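Local coordinates for protein putative glucoamylase (Bacteroides caccae ATCC 43185, PDB 4QT9) that probably hydrolyses glycosidic bonds of carbohydrates, as a putative glucoamylase built on an alpha/alpha toroid fold, at residues Ser100-Ala105 and Gly110-Trp115; Ala147-Tyr152 and Ala161-Ile166. One frame throughout, in Å; residues are numbered along the deposited sequence. Where two conformers were deposited one is given.

Interaction 1: residues Ser100-Ala105 and Gly110-Trp115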
loop_
_atom_site.group_PDB
_atom_site.type_symbol
_atom_site.label_atom_id
_atom_site.label_comp_id
_atom_site.label_asym_id
_atom_site.label_seq_id
_atom_site.Cartn_x
_atom_site.Cartn_y
_atom_site.Cartn_z
ATOM N N SER A 100 16.077 -1.802 -13.934
ATOM C CA SER A 100 17.492 -2.202 -13.917
ATOM C C SER A 100 17.931 -2.531 -12.488
ATOM O O SER A 100 18.660 -3.509 -12.288
ATOM C CB SER A 100 18.391 -1.118 -14.513
ATOM O OG SER A 100 18.034 -0.861 -15.856
ATOM N N PHE A 101 17.500 -1.715 -11.501
ATOM C CA PHE A 101 17.794 -1.971 -10.083
ATOM C C PHE A 101 17.157 -3.288 -9.628
ATOM O O PHE A 101 17.833 -4.088 -8.989
ATOM C CB PHE A 101 17.327 -0.812 -9.170
ATOM C CG PHE A 101 17.484 -1.112 -7.692
ATOM C CD1 PHE A 101 18.687 -0.863 -7.035
ATOM C CD2 PHE A 101 16.432 -1.658 -6.957
ATOM C CE1 PHE A 101 18.826 -1.137 -5.669
ATOM C CE2 PHE A 101 16.568 -1.907 -5.586
ATOM C CZ PHE A 101 17.768 -1.661 -4.955
ATOM N N LEU A 102 15.876 -3.514 -9.950
ATOM C CA LEU A 102 15.149 -4.728 -9.530
ATOM C C LEU A 102 15.716 -6.011 -10.161
ATOM O O LEU A 102 15.612 -7.096 -9.562
ATOM C CB LEU A 102 13.652 -4.610 -9.838
ATOM C CG LEU A 102 12.890 -3.523 -9.046
ATOM C CD1 LEU A 102 11.487 -3.370 -9.564
ATOM C CD2 LEU A 102 12.845 -3.847 -7.555
ATOM N N GLU A 103 16.329 -5.889 -11.362
ATOM C CA GLU A 103 16.923 -7.032 -12.053
ATOM C C GLU A 103 18.221 -7.451 -11.358
ATOM O O GLU A 103 18.606 -8.616 -11.445
ATOM C CB GLU A 103 17.203 -6.701 -13.533
ATOM C CG GLU A 103 15.963 -6.496 -14.395
ATOM C CD GLU A 103 16.224 -6.018 -15.814
ATOM O OE1 GLU A 103 17.214 -5.280 -16.033
ATOM O OE2 GLU A 103 15.409 -6.354 -16.705
ATOM N N LYS A 104 18.852 -6.511 -10.627
ATOM C CA LYS A 104 20.137 -6.699 -9.947
ATOM C C LYS A 104 20.048 -6.904 -8.426
ATOM O O LYS A 104 20.888 -7.622 -7.877
ATOM C CB LYS A 104 21.052 -5.485 -10.238
ATOM C CG LYS A 104 21.635 -5.533 -11.663
ATOM C CD LYS A 104 22.000 -4.159 -12.253
ATOM C CE LYS A 104 23.420 -3.719 -11.967
ATOM N NZ LYS A 104 23.830 -2.573 -12.827
ATOM N N ALA A 105 19.057 -6.280 -7.749
ATOM C CA ALA A 105 18.907 -6.303 -6.289
ATOM C C ALA A 105 18.661 -7.704 -5.773
ATOM O O ALA A 105 18.170 -8.535 -6.521
ATOM C CB ALA A 105 17.780 -5.388 -5.867
ATOM N N GLY A 110 12.897 -15.608 -5.877
ATOM C CA GLY A 110 12.182 -14.634 -6.692
ATOM C C GLY A 110 11.490 -13.516 -5.934
ATOM O O GLY A 110 11.095 -12.525 -6.548
ATOM N N ALA A 111 11.305 -13.668 -4.612
ATOM C CA ALA A 111 10.642 -12.659 -3.798
ATOM C C ALA A 111 11.647 -11.573 -3.369
ATOM O O ALA A 111 12.837 -11.844 -3.203
ATOM C CB ALA A 111 9.984 -13.294 -2.571
ATOM N N TYR A 112 11.159 -10.356 -3.166
ATOM C CA TYR A 112 12.038 -9.264 -2.762
ATOM C C TYR A 112 12.017 -9.072 -1.242
ATOM O O TYR A 112 11.011 -9.375 -0.586
ATOM C CB TYR A 112 11.673 -7.974 -3.503
ATOM C CG TYR A 112 12.099 -8.000 -4.957
ATOM C CD1 TYR A 112 13.428 -7.784 -5.320
ATOM C CD2 TYR A 112 11.184 -8.280 -5.968
ATOM C CE1 TYR A 112 13.825 -7.783 -6.658
ATOM C CE2 TYR A 112 11.574 -8.310 -7.309
ATOM C CZ TYR A 112 12.897 -8.054 -7.646
ATOM O OH TYR A 112 13.296 -8.045 -8.953
ATOM N N PRO A 113 13.142 -8.585 -0.642
ATOM C CA PRO A 113 13.124 -8.336 0.816
ATOM C C PRO A 113 12.327 -7.079 1.147
ATOM O O PRO A 113 12.007 -6.309 0.232
ATOM C CB PRO A 113 14.598 -8.092 1.135
ATOM C CG PRO A 113 15.140 -7.458 -0.110
ATOM C CD PRO A 113 14.441 -8.169 -1.235
ATOM N N HIS A 114 12.065 -6.825 2.444
ATOM C CA HIS A 114 11.413 -5.575 2.871
ATOM C C HIS A 114 12.246 -4.348 2.449
ATOM O O HIS A 114 11.724 -3.399 1.873
ATOM C CB HIS A 114 11.236 -5.544 4.393
ATOM C CG HIS A 114 10.297 -4.482 4.884
ATOM N ND1 HIS A 114 9.309 -4.780 5.780
ATOM C CD2 HIS A 114 10.219 -3.170 4.571
ATOM C CE1 HIS A 114 8.648 -3.655 5.988
ATOM N NE2 HIS A 114 9.163 -2.657 5.283
ATOM N N TRP A 115 13.553 -4.409 2.697
ATOM C CA TRP A 115 14.489 -3.315 2.408
ATOM C C TRP A 115 15.746 -3.735 1.673
ATOM O O TRP A 115 16.252 -4.828 1.896
ATOM C CB TRP A 115 14.995 -2.729 3.738
ATOM C CG TRP A 115 14.034 -1.941 4.574
ATOM C CD1 TRP A 115 13.001 -1.166 4.131
ATOM C CD2 TRP A 115 14.166 -1.673 5.978
ATOM N NE1 TRP A 115 12.437 -0.481 5.183
ATOM C CE2 TRP A 115 13.140 -0.764 6.330
ATOM C CE3 TRP A 115 15.062 -2.109 6.979
ATOM C CZ2 TRP A 115 12.971 -0.293 7.646
ATOM C CZ3 TRP A 115 14.921 -1.609 8.271
ATOM C CH2 TRP A 115 13.882 -0.720 8.595
#
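Tyr112 reaches out of the loop segment 110-115 to the C-terminal part of helix 88-104, where its hydroxyl meets the backbone carbonyl of Leu102. Its CB is directed toward the helix, and with CG anti to the carbonyl carbon (chi1 -74°) the ring continues toward Leu102. Farther out, Tyr112 CE1 passes 4.2 Å from CD2 of Leu102, a methyl that lies over one ring face, displaced toward the rim. The two side chains cross roughly at right angles, the leucine branch laying apolar surface on the aromatic carbons. Tyr112 CZ in turn lies 4.2 Å from Leu102 CB, while the oxygen Leu102 O sits at the ring edge, in the ring plane. At the tip, Tyr112 OH donates a hydrogen bond of 2.6 Å to Leu102 O. It arrives from above the carbonyl plane, 48° out of it, with a C=O...donor angle of 121°. Tyr112 was modelled in two conformers, so this bond describes one of them.

Tyrosine suits the place because it carries a hydroxyl donor at the far end of a flat apolar ring. Leucine suits its own by its apolar branch, CD2 over the ring face and CB beside CZ and OH; the acceptor is a main-chain atom, independent of the side chain. Leu141 of helix 135-152 and Leu169 of helix 157-172 touch both Tyr112 and Leu102, so the ring is packed among three helices, and Tyr112 N is hydrogen-bonded to Thr138 OG1. Glu103, which points away from the loop, is exposed, and its carboxylate forms a salt bridge with Arg165. The arrangement is a loop folded back on the helix it has just left, anchored there by one side chain, on its way to strand 115-117 within the alpha/alpha toroid.

Interaction 2: residues Ala147-Tyr152 and Ala161-Ile166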
loop_
_atom_site.group_PDB
_atom_site.type_symbol
_atom_site.label_atom_id
_atom_site.label_comp_id
_atom_site.label_asym_id
_atom_site.label_seq_id
_atom_site.Cartn_x
_atom_site.Cartn_y
_atom_site.Cartn_z
ATOM N N ALA A 147 0.767 -2.903 -13.134
ATOM C CA ALA A 147 0.119 -1.684 -13.615
ATOM C C ALA A 147 1.008 -0.982 -14.694
ATOM O O ALA A 147 0.498 -0.603 -15.749
ATOM C CB ALA A 147 -0.149 -0.737 -12.447
ATOM N N VAL A 148 2.326 -0.848 -14.446
ATOM C CA VAL A 148 3.278 -0.242 -15.414
ATOM C C VAL A 148 3.352 -1.138 -16.655
ATOM O O VAL A 148 3.393 -0.647 -17.790
ATOM C CB VAL A 148 4.693 0.009 -14.804
ATOM C CG1 VAL A 148 5.701 0.486 -15.866
ATOM C CG2 VAL A 148 4.625 0.999 -13.652
ATOM N N HIS A 149 3.372 -2.453 -16.431
ATOM C CA HIS A 149 3.381 -3.440 -17.514
ATOM C C HIS A 149 2.220 -3.171 -18.489
ATOM O O HIS A 149 2.435 -3.092 -19.702
ATOM C CB HIS A 149 3.275 -4.867 -16.953
ATOM C CG HIS A 149 3.258 -5.871 -18.061
ATOM N ND1 HIS A 149 2.075 -6.257 -18.658
ATOM C CD2 HIS A 149 4.292 -6.399 -18.747
ATOM C CE1 HIS A 149 2.420 -7.036 -19.667
ATOM N NE2 HIS A 149 3.747 -7.166 -19.752
ATOM N N GLN A 150 1.006 -3.001 -17.944
ATOM C CA GLN A 150 -0.203 -2.754 -18.740
ATOM C C GLN A 150 -0.192 -1.367 -19.377
ATOM O O GLN A 150 -0.693 -1.215 -20.490
ATOM C CB GLN A 150 -1.469 -2.981 -17.909
ATOM C CG GLN A 150 -1.692 -4.481 -17.607
ATOM C CD GLN A 150 -1.751 -5.339 -18.835
ATOM O OE1 GLN A 150 -0.813 -6.072 -19.153
ATOM N NE2 GLN A 150 -2.834 -5.232 -19.568
ATOM N N TYR A 151 0.433 -0.382 -18.723
ATOM C CA TYR A 151 0.542 0.956 -19.275
ATOM C C TYR A 151 1.454 0.977 -20.513
ATOM O O TYR A 151 1.146 1.665 -21.482
ATOM C CB TYR A 151 1.094 1.909 -18.203
ATOM C CG TYR A 151 0.983 3.376 -18.547
ATOM C CD1 TYR A 151 -0.239 4.042 -18.464
ATOM C CD2 TYR A 151 2.112 4.120 -18.877
ATOM C CE1 TYR A 151 -0.338 5.409 -18.723
ATOM C CE2 TYR A 151 2.026 5.494 -19.135
ATOM C CZ TYR A 151 0.798 6.134 -19.052
ATOM O OH TYR A 151 0.682 7.484 -19.323
ATOM N N TYR A 152 2.567 0.220 -20.478
ATOM C CA TYR A 152 3.570 0.173 -21.548
ATOM C C TYR A 152 3.407 -0.986 -22.558
ATOM O O TYR A 152 4.060 -0.952 -23.612
ATOM C CB TYR A 152 4.968 0.098 -20.928
ATOM C CG TYR A 152 5.489 1.400 -20.325
ATOM C CD1 TYR A 152 5.008 2.638 -20.754
ATOM C CD2 TYR A 152 6.542 1.395 -19.416
ATOM C CE1 TYR A 152 5.539 3.832 -20.269
ATOM C CE2 TYR A 152 7.074 2.583 -18.916
ATOM C CZ TYR A 152 6.560 3.801 -19.334
ATOM O OH TYR A 152 7.074 4.968 -18.816
ATOM N N ALA A 161 9.635 -3.037 -24.727
ATOM C CA ALA A 161 10.833 -3.716 -24.215
ATOM C C ALA A 161 10.895 -3.609 -22.679
ATOM O O ALA A 161 11.278 -4.571 -22.006
ATOM C CB ALA A 161 12.090 -3.114 -24.838
ATOM N N ILE A 162 10.469 -2.458 -22.131
ATOM C CA ILE A 162 10.421 -2.224 -20.686
ATOM C C ILE A 162 9.392 -3.174 -20.081
ATOM O O ILE A 162 9.707 -3.820 -19.081
ATOM C CB ILE A 162 10.149 -0.722 -20.346
ATOM C CG1 ILE A 162 11.392 0.141 -20.608
ATOM C CG2 ILE A 162 9.650 -0.517 -18.916
ATOM C CD1 ILE A 162 12.625 -0.237 -19.813
ATOM N N ALA A 163 8.200 -3.310 -20.727
ATOM C CA ALA A 163 7.130 -4.204 -20.277
ATOM C C ALA A 163 7.614 -5.656 -20.229
ATOM O O ALA A 163 7.379 -6.348 -19.236
ATOM C CB ALA A 163 5.907 -4.083 -21.186
ATOM N N GLN A 164 8.331 -6.101 -21.284
ATOM C CA GLN A 164 8.868 -7.460 -21.396
ATOM C C GLN A 164 9.818 -7.764 -20.211
ATOM O O GLN A 164 9.784 -8.862 -19.671
ATOM C CB GLN A 164 9.575 -7.605 -22.754
ATOM C CG GLN A 164 10.039 -8.991 -23.098
ATOM C CD GLN A 164 10.594 -9.080 -24.503
ATOM O OE1 GLN A 164 11.778 -9.363 -24.701
ATOM N NE2 GLN A 164 9.745 -8.865 -25.509
ATOM N N ARG A 165 10.638 -6.769 -19.791
ATOM C CA ARG A 165 11.564 -6.910 -18.668
ATOM C C ARG A 165 10.779 -7.035 -17.349
ATOM O O ARG A 165 11.157 -7.815 -16.466
ATOM C CB ARG A 165 12.549 -5.720 -18.647
ATOM C CG ARG A 165 13.629 -5.889 -19.711
ATOM C CD ARG A 165 14.426 -4.643 -19.859
ATOM N NE ARG A 165 15.287 -4.387 -18.704
ATOM C CZ ARG A 165 15.864 -3.216 -18.456
ATOM N NH1 ARG A 165 15.675 -2.190 -19.270
ATOM N NH2 ARG A 165 16.654 -3.072 -17.403
ATOM N N ILE A 166 9.652 -6.318 -17.239
ATOM C CA ILE A 166 8.794 -6.373 -16.063
ATOM C C ILE A 166 8.127 -7.772 -15.972
ATOM O O ILE A 166 8.074 -8.369 -14.874
ATOM C CB ILE A 166 7.747 -5.227 -16.084
ATOM C CG1 ILE A 166 8.411 -3.886 -15.717
ATOM C CG2 ILE A 166 6.585 -5.533 -15.111
ATOM C CD1 ILE A 166 7.705 -2.631 -16.210
#
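Ile162 and Tyr152 lie side by side, pointing the same way, with Ile162 CG2 3.7 Å from Tyr152 CD2. CG2 is anti to the backbone N of Ile162, and this branch is the one that touches the ring, while the side chain also packs on Leu92 and Glu96 of helix 88-104.

Ala163 comes next, where the two backbones come nearest: its CA is 4.7 Å from that of His149. A small residue suits this close approach, where a longer side chain would probably collide with His149. Its methyl CB lies 3.7 Å from His149 CD2 and 4.3 Å from Tyr152 CB. The carbonyl oxygen Ala163 O faces the imidazole edge, near the ring plane, 3.1 Å from His149 CD2. His149 ND1 donates a hydrogen bond of 2.9 Å to Gln150 OE1, bent to 139° at the hydrogen, in the ring plane and on a lone pair, which restrains the imidazole's rotation. With an alanine in place of His149, Gln150 OE1 would probably be left without this donor and a gap would open beside Ala163.

The two segments belong to successive helices, 135-152 and 157-172, running antiparallel at 151° with their axes 8.5 Å apart: a helical hairpin, the building unit of an alpha/alpha toroid.

Ile166, one turn on from Ile162, uses both branches. CG2 touches His149 CB, and Ile166 CD1 meets Val148 CG1 at 3.7 Å, the isoleucine and valine crossing at about a right angle. Branching thus lets Ile166 reach two partners, while Val148, also facing helices 67-83 and 88-104, is apolar because it is buried.

How the interactions relate
Both contacts are largely buried, but interaction 2 covers 285 Å² against 143 Å² for interaction 1, and their centres lie about 17 Å apart. Interaction 2 is helix against helix, a mainly apolar interface with one histidine edge; interaction 1 is loop against helix, where one tyrosine hydroxyl bonds to a backbone carbonyl. The segments lie on different elements, but helix 88-104, which carries 100-105, also packs on interaction 2, and helices 135-152 and 157-172 pack on Leu102 and Tyr112. The join is also polar: Arg165 NH2 reaches Glu103 OE1 at 2.7 Å in a salt bridge and probably hydrogen-bonds to Ser100 OG at 3.0 Å, tying helix 157-172 to the C-terminal part of helix 88-104.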